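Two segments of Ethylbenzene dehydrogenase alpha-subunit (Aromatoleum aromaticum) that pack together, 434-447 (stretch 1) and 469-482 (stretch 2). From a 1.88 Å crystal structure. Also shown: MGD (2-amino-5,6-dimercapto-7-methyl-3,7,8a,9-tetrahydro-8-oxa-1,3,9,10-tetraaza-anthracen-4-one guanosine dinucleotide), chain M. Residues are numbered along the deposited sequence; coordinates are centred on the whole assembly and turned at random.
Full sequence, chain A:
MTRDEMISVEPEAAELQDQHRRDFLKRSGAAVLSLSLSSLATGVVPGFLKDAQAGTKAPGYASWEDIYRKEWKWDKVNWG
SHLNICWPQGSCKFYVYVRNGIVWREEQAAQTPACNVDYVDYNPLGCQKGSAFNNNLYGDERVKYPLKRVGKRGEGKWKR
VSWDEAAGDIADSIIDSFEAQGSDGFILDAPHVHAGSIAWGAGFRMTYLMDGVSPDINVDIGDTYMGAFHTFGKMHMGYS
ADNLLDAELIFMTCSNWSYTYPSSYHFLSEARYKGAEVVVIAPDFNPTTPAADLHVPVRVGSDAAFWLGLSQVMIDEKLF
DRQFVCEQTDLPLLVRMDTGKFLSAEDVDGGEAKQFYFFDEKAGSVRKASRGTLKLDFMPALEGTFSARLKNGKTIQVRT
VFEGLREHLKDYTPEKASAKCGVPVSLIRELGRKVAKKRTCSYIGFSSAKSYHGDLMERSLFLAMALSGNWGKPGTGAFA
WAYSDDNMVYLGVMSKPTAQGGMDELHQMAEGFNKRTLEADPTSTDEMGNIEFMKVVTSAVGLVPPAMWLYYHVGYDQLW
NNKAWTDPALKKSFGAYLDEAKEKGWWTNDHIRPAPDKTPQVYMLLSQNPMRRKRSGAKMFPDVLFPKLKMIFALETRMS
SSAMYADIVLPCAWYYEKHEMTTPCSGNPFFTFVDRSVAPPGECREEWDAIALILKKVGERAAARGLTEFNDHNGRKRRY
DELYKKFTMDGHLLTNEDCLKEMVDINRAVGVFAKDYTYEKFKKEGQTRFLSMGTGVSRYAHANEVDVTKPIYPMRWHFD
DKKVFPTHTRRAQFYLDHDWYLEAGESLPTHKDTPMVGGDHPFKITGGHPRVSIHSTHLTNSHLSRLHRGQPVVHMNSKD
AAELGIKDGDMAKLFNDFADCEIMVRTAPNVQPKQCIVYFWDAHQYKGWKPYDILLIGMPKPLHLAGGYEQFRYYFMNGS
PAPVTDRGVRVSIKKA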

# COMPACT_ATOMS: atom_id res chain seq x y z
N LYS A 434 25.89 14.60 15.17
CA LYS A 434 25.64 14.67 13.76
C LYS A 434 24.61 15.70 13.40
O LYS A 434 24.77 16.40 12.42
CB LYS A 434 25.23 13.32 13.19
CG LYS A 434 26.40 12.38 13.13
CD LYS A 434 26.08 11.02 12.59
CE LYS A 434 27.37 10.23 12.29
NZ LYS A 434 27.04 8.85 11.88
N VAL A 435 23.54 15.76 14.18
CA VAL A 435 22.49 16.76 13.93
C VAL A 435 23.09 18.18 13.97
O VAL A 435 22.71 19.05 13.18
CB VAL A 435 21.36 16.62 14.98
CG1 VAL A 435 20.38 17.76 14.86
CG2 VAL A 435 20.60 15.29 14.76
N ALA A 436 23.98 18.43 14.91
CA ALA A 436 24.61 19.76 15.05
C ALA A 436 25.46 20.14 13.87
O ALA A 436 25.69 21.32 13.65
CB ALA A 436 25.44 19.84 16.32
N LYS A 437 25.96 19.16 13.13
CA LYS A 437 26.91 19.45 12.05
C LYS A 437 26.40 19.15 10.65
O LYS A 437 27.10 19.37 9.68
CB LYS A 437 28.20 18.65 12.28
CG LYS A 437 28.09 17.21 11.93
CD LYS A 437 29.48 16.53 11.77
CE LYS A 437 29.98 16.05 13.11
NZ LYS A 437 30.69 14.70 13.03
N LYS A 438 25.19 18.59 10.55
CA LYS A 438 24.65 18.12 9.28
C LYS A 438 23.37 18.83 8.96
O LYS A 438 22.54 19.06 9.84
CB LYS A 438 24.38 16.61 9.29
CG LYS A 438 25.68 15.81 9.33
CD LYS A 438 25.44 14.35 9.08
CE LYS A 438 26.69 13.52 9.38
NZ LYS A 438 27.85 14.17 8.71
N ARG A 439 23.24 19.19 7.69
CA ARG A 439 21.96 19.64 7.17
C ARG A 439 20.95 18.50 7.27
O ARG A 439 21.10 17.44 6.69
CB ARG A 439 22.11 20.13 5.73
CG ARG A 439 20.86 20.70 5.15
CD ARG A 439 20.48 22.07 5.80
NE ARG A 439 21.57 23.04 5.83
CZ ARG A 439 21.91 23.86 4.84
NH1 ARG A 439 21.27 23.87 3.68
NH2 ARG A 439 22.93 24.70 5.01
N THR A 440 19.90 18.74 8.03
CA THR A 440 19.04 17.69 8.52
C THR A 440 17.59 17.96 8.14
O THR A 440 17.09 19.06 8.31
CB THR A 440 19.14 17.56 10.02
OG1 THR A 440 20.50 17.21 10.40
CG2 THR A 440 18.07 16.55 10.56
N CYS A 441 16.97 16.95 7.55
CA CYS A 441 15.59 16.98 7.11
C CYS A 441 14.98 15.78 7.83
O CYS A 441 15.60 14.69 7.97
CB CYS A 441 15.49 16.81 5.60
SG CYS A 441 13.82 17.16 4.97
N SER A 442 13.75 15.97 8.29
CA SER A 442 12.98 14.92 8.88
C SER A 442 11.68 14.70 8.11
O SER A 442 11.16 15.60 7.39
CB SER A 442 12.64 15.29 10.35
OG SER A 442 13.80 15.57 11.10
N TYR A 443 11.15 13.51 8.24
CA TYR A 443 9.72 13.32 7.97
C TYR A 443 9.10 12.73 9.20
O TYR A 443 9.30 11.57 9.51
CB TYR A 443 9.45 12.41 6.78
CG TYR A 443 7.99 12.49 6.32
CD1 TYR A 443 7.00 11.64 6.88
CD2 TYR A 443 7.60 13.45 5.42
CE1 TYR A 443 5.69 11.75 6.47
CE2 TYR A 443 6.29 13.53 5.00
CZ TYR A 443 5.35 12.69 5.53
OH TYR A 443 4.01 12.83 5.17
N ILE A 444 8.36 13.58 9.90
CA ILE A 444 7.49 13.19 10.96
C ILE A 444 6.15 12.81 10.36
O ILE A 444 5.45 13.64 9.78
CB ILE A 444 7.20 14.38 11.91
CG1 ILE A 444 8.50 15.04 12.37
CG2 ILE A 444 6.42 13.86 13.13
CD1 ILE A 444 8.28 16.27 13.23
N GLY A 445 5.79 11.54 10.54
CA GLY A 445 4.55 11.03 10.05
C GLY A 445 3.44 11.22 11.03
O GLY A 445 3.60 11.77 12.12
N PHE A 446 2.31 10.70 10.67
CA PHE A 446 1.10 11.01 11.40
C PHE A 446 0.82 10.06 12.54
O PHE A 446 -0.18 10.23 13.27
CB PHE A 446 -0.06 11.19 10.44
CG PHE A 446 0.02 12.44 9.60
CD1 PHE A 446 -0.12 13.70 10.19
CD2 PHE A 446 0.23 12.36 8.24
CE1 PHE A 446 -0.05 14.88 9.41
CE2 PHE A 446 0.29 13.55 7.46
CZ PHE A 446 0.16 14.79 8.06
N SER A 447 1.75 9.14 12.80
CA SER A 447 1.74 8.46 14.08
C SER A 447 2.08 9.41 15.21
O SER A 447 1.79 9.11 16.37
CB SER A 447 2.72 7.29 14.10
OG SER A 447 2.13 6.14 13.51
PB MGD M . 2.05 5.89 9.88
O1B MGD M . 1.68 4.91 8.82
O2B MGD M . 1.10 5.99 11.02
O3B MGD M . 2.32 7.36 9.39
O3A MGD M . 1.58 7.57 6.96
PA MGD M . 2.78 7.95 7.94
O1A MGD M . 3.97 7.28 7.39
O2A MGD M . 2.82 9.38 8.14
O5' MGD M . 3.50 5.52 10.48
C5' MGD M . 3.74 4.19 10.95
C4' MGD M . 5.04 4.14 11.75
O4' MGD M . 4.88 4.86 12.97
C3' MGD M . 5.12 2.70 12.20
O3' MGD M . 5.90 2.01 11.23
C2' MGD M . 5.83 2.80 13.55
O2' MGD M . 7.14 2.20 13.46
C1' MGD M . 5.92 4.32 13.80
N9 MGD M . 5.60 4.59 15.22
C8 MGD M . 4.52 4.23 15.93
N7 MGD M . 4.58 4.71 17.18
C5 MGD M . 5.75 5.40 17.25
C6 MGD M . 6.42 6.11 18.23
O6 MGD M . 6.04 6.24 19.40
N1 MGD M . 7.64 6.71 17.88
C2 MGD M . 8.23 6.62 16.61
N2 MGD M . 9.44 7.23 16.37
N3 MGD M . 7.55 5.96 15.67
C4 MGD M . 6.36 5.35 15.98
C10 MGD M . 0.29 8.01 7.18
C11 MGD M . -0.25 8.57 5.90
O11 MGD M . -0.19 7.58 4.95
C12 MGD M . -1.66 9.17 6.00
S12 MGD M . -2.21 10.00 7.46
C13 MGD M . -2.52 9.07 4.94
S13 MGD M . -4.10 9.78 5.06
C14 MGD M . -2.12 8.35 3.70
N15 MGD M . -2.74 6.99 3.79
C16 MGD M . -2.15 5.87 3.17
C17 MGD M . -2.75 4.65 3.10
O17 MGD M . -3.88 4.44 3.62
N18 MGD M . -2.06 3.60 2.46
C19 MGD M . -0.84 3.77 1.89
N19 MGD M . -0.26 2.70 1.30
N20 MGD M . -0.26 4.97 2.01
C21 MGD M . -0.89 6.00 2.59
N22 MGD M . -0.27 7.25 2.68
C23 MGD M . -0.57 8.19 3.72
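Stretch 2 (469-482) GNWGKPGTGAFAWA

Stretch 2 has no regular helix or strand, yet it supplies strand-like backbone hydrogen bonds to the 440-444 strand of stretch 1, and its two acceptors are consecutive carbonyls. Ser442 N donates to Gly477 O at 2.9 Å and Ile444 N donates to Ala478 O at 2.8 Å, both nearly straight. Both carbonyls face stretch 1 because Ala478, at phi/psi -133/-17, breaks the strand alternation; Gly477, at 142/166, is extended but with positive phi. A side chain at Gly477 would jam against the preceding carbonyl, so the backbone itself calls for glycine.

The two chains run in the same direction, with Cys441 CA 4.2 Å from Thr476 CA, Ser442 CA 4.5 Å from Ala478 CA and Tyr443 CA 4.7 Å from Phe479 CA. Water 2 joins Ser442 OG (2.6 Å) to Gly477 O (2.8 Å), a carbonyl already bonded to Ser442 N, while water 1 spans Thr440 O (2.6 Å), Asn470 O (2.6 Å) and Gly477 N (3.1 Å), linking the two backbones.

Before this pairing, a type II turn from Lys473 to Thr476 closes with Thr476 N to Lys473 O at 3.0 Å, and Thr476 OG1 also reaches Lys473 O at 2.6 Å. The turn presents Pro474 O to Arg439 NH1, a 2.7 Å hydrogen bond near the guanidinium plane, with Lys473 CB over one face. Gly475 has positive phi, and a CB there would lie tightly against Arg439 CG. Asn470 points toward stretch 1, beside Thr440.

Apolar contacts accompany the second hydrogen bond and continue beyond it. Ile444 CD1 lies 4.1 Å from Ala478 CB and 4.3 Å from Phe479 CD2, at the edge of that ring. Finally Phe446 turns its edge to the face of Trp481, CZ to CZ3 3.4 Å, while Phe446 N binds MGD O2A at 2.9 Å.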

# COMPACT_ATOMS: atom_id res chain seq x y z
N GLY A 469 20.28 24.77 14.06
CA GLY A 469 20.00 25.68 12.96
C GLY A 469 19.40 25.00 11.74
O GLY A 469 19.61 25.46 10.61
N ASN A 470 18.62 23.95 11.97
CA ASN A 470 18.13 23.13 10.86
C ASN A 470 16.68 23.46 10.46
O ASN A 470 15.81 22.58 10.40
CB ASN A 470 18.32 21.62 11.17
CG ASN A 470 19.65 21.12 10.70
OD1 ASN A 470 20.44 20.51 11.48
ND2 ASN A 470 19.92 21.33 9.43
N TRP A 471 16.46 24.73 10.14
CA TRP A 471 15.24 25.10 9.39
C TRP A 471 15.45 26.33 8.56
O TRP A 471 16.43 27.06 8.76
CB TRP A 471 13.98 25.15 10.29
CG TRP A 471 13.88 26.31 11.22
CD1 TRP A 471 13.84 27.64 10.88
CD2 TRP A 471 13.71 26.25 12.64
NE1 TRP A 471 13.68 28.39 12.01
CE2 TRP A 471 13.58 27.56 13.10
CE3 TRP A 471 13.65 25.20 13.57
CZ2 TRP A 471 13.43 27.87 14.46
CZ3 TRP A 471 13.47 25.48 14.90
CH2 TRP A 471 13.37 26.81 15.35
N GLY A 472 14.56 26.50 7.59
CA GLY A 472 14.60 27.61 6.69
C GLY A 472 15.66 27.56 5.62
O GLY A 472 15.91 28.56 4.95
N LYS A 473 16.20 26.36 5.42
CA LYS A 473 17.34 26.14 4.53
C LYS A 473 17.08 24.95 3.61
O LYS A 473 16.29 24.02 3.92
CB LYS A 473 18.59 25.88 5.36
CG LYS A 473 18.97 26.99 6.31
CD LYS A 473 20.00 26.47 7.34
CE LYS A 473 20.39 27.61 8.29
NZ LYS A 473 21.35 27.18 9.32
N PRO A 474 17.67 25.01 2.43
CA PRO A 474 17.56 23.85 1.56
C PRO A 474 17.98 22.60 2.29
O PRO A 474 18.92 22.64 3.08
CB PRO A 474 18.54 24.17 0.43
CG PRO A 474 18.56 25.60 0.35
CD PRO A 474 18.43 26.09 1.79
N GLY A 475 17.23 21.51 2.08
CA GLY A 475 17.47 20.27 2.74
C GLY A 475 17.02 20.22 4.18
O GLY A 475 17.42 19.33 4.90
N THR A 476 16.17 21.14 4.60
CA THR A 476 15.53 21.05 5.90
C THR A 476 14.02 20.94 5.69
O THR A 476 13.51 21.15 4.59
CB THR A 476 15.82 22.27 6.76
OG1 THR A 476 15.21 23.43 6.17
CG2 THR A 476 17.33 22.49 6.87
N GLY A 477 13.32 20.64 6.76
CA GLY A 477 11.93 20.34 6.72
C GLY A 477 11.60 19.22 7.69
O GLY A 477 12.51 18.57 8.29
N ALA A 478 10.30 19.07 7.93
CA ALA A 478 9.84 18.08 8.93
C ALA A 478 8.70 17.18 8.46
O ALA A 478 8.44 16.22 9.09
CB ALA A 478 9.47 18.78 10.26
N PHE A 479 8.00 17.55 7.39
CA PHE A 479 6.81 16.90 6.93
C PHE A 479 6.37 17.56 5.62
O PHE A 479 7.04 18.46 5.12
CB PHE A 479 5.68 16.87 7.99
CG PHE A 479 5.55 18.13 8.82
CD1 PHE A 479 5.08 19.32 8.27
CD2 PHE A 479 5.82 18.09 10.18
CE1 PHE A 479 4.92 20.44 9.07
CE2 PHE A 479 5.66 19.21 10.97
CZ PHE A 479 5.23 20.38 10.42
N ALA A 480 5.24 17.12 5.06
CA ALA A 480 4.73 17.65 3.82
C ALA A 480 3.28 18.06 4.00
O ALA A 480 2.38 17.39 3.54
CB ALA A 480 4.84 16.61 2.75
N TRP A 481 3.07 19.21 4.64
CA TRP A 481 1.74 19.61 5.04
C TRP A 481 1.40 21.01 4.52
O TRP A 481 0.55 21.67 5.05
CB TRP A 481 1.72 19.57 6.56
CG TRP A 481 0.42 19.32 7.18
CD1 TRP A 481 -0.11 19.98 8.25
CD2 TRP A 481 -0.53 18.33 6.82
NE1 TRP A 481 -1.34 19.47 8.57
CE2 TRP A 481 -1.62 18.45 7.70
CE3 TRP A 481 -0.58 17.35 5.84
CZ2 TRP A 481 -2.72 17.65 7.62
CZ3 TRP A 481 -1.68 16.54 5.77
CH2 TRP A 481 -2.73 16.69 6.65
N ALA A 482 2.14 21.47 3.53
CA ALA A 482 1.80 22.68 2.79
C ALA A 482 1.05 22.24 1.53
O ALA A 482 1.52 21.40 0.79
CB ALA A 482 3.06 23.44 2.42
O HOH W 1 15.01 20.29 9.38
O HOH W 2 13.90 18.13 10.67
O HOH W 3 3.19 15.23 6.07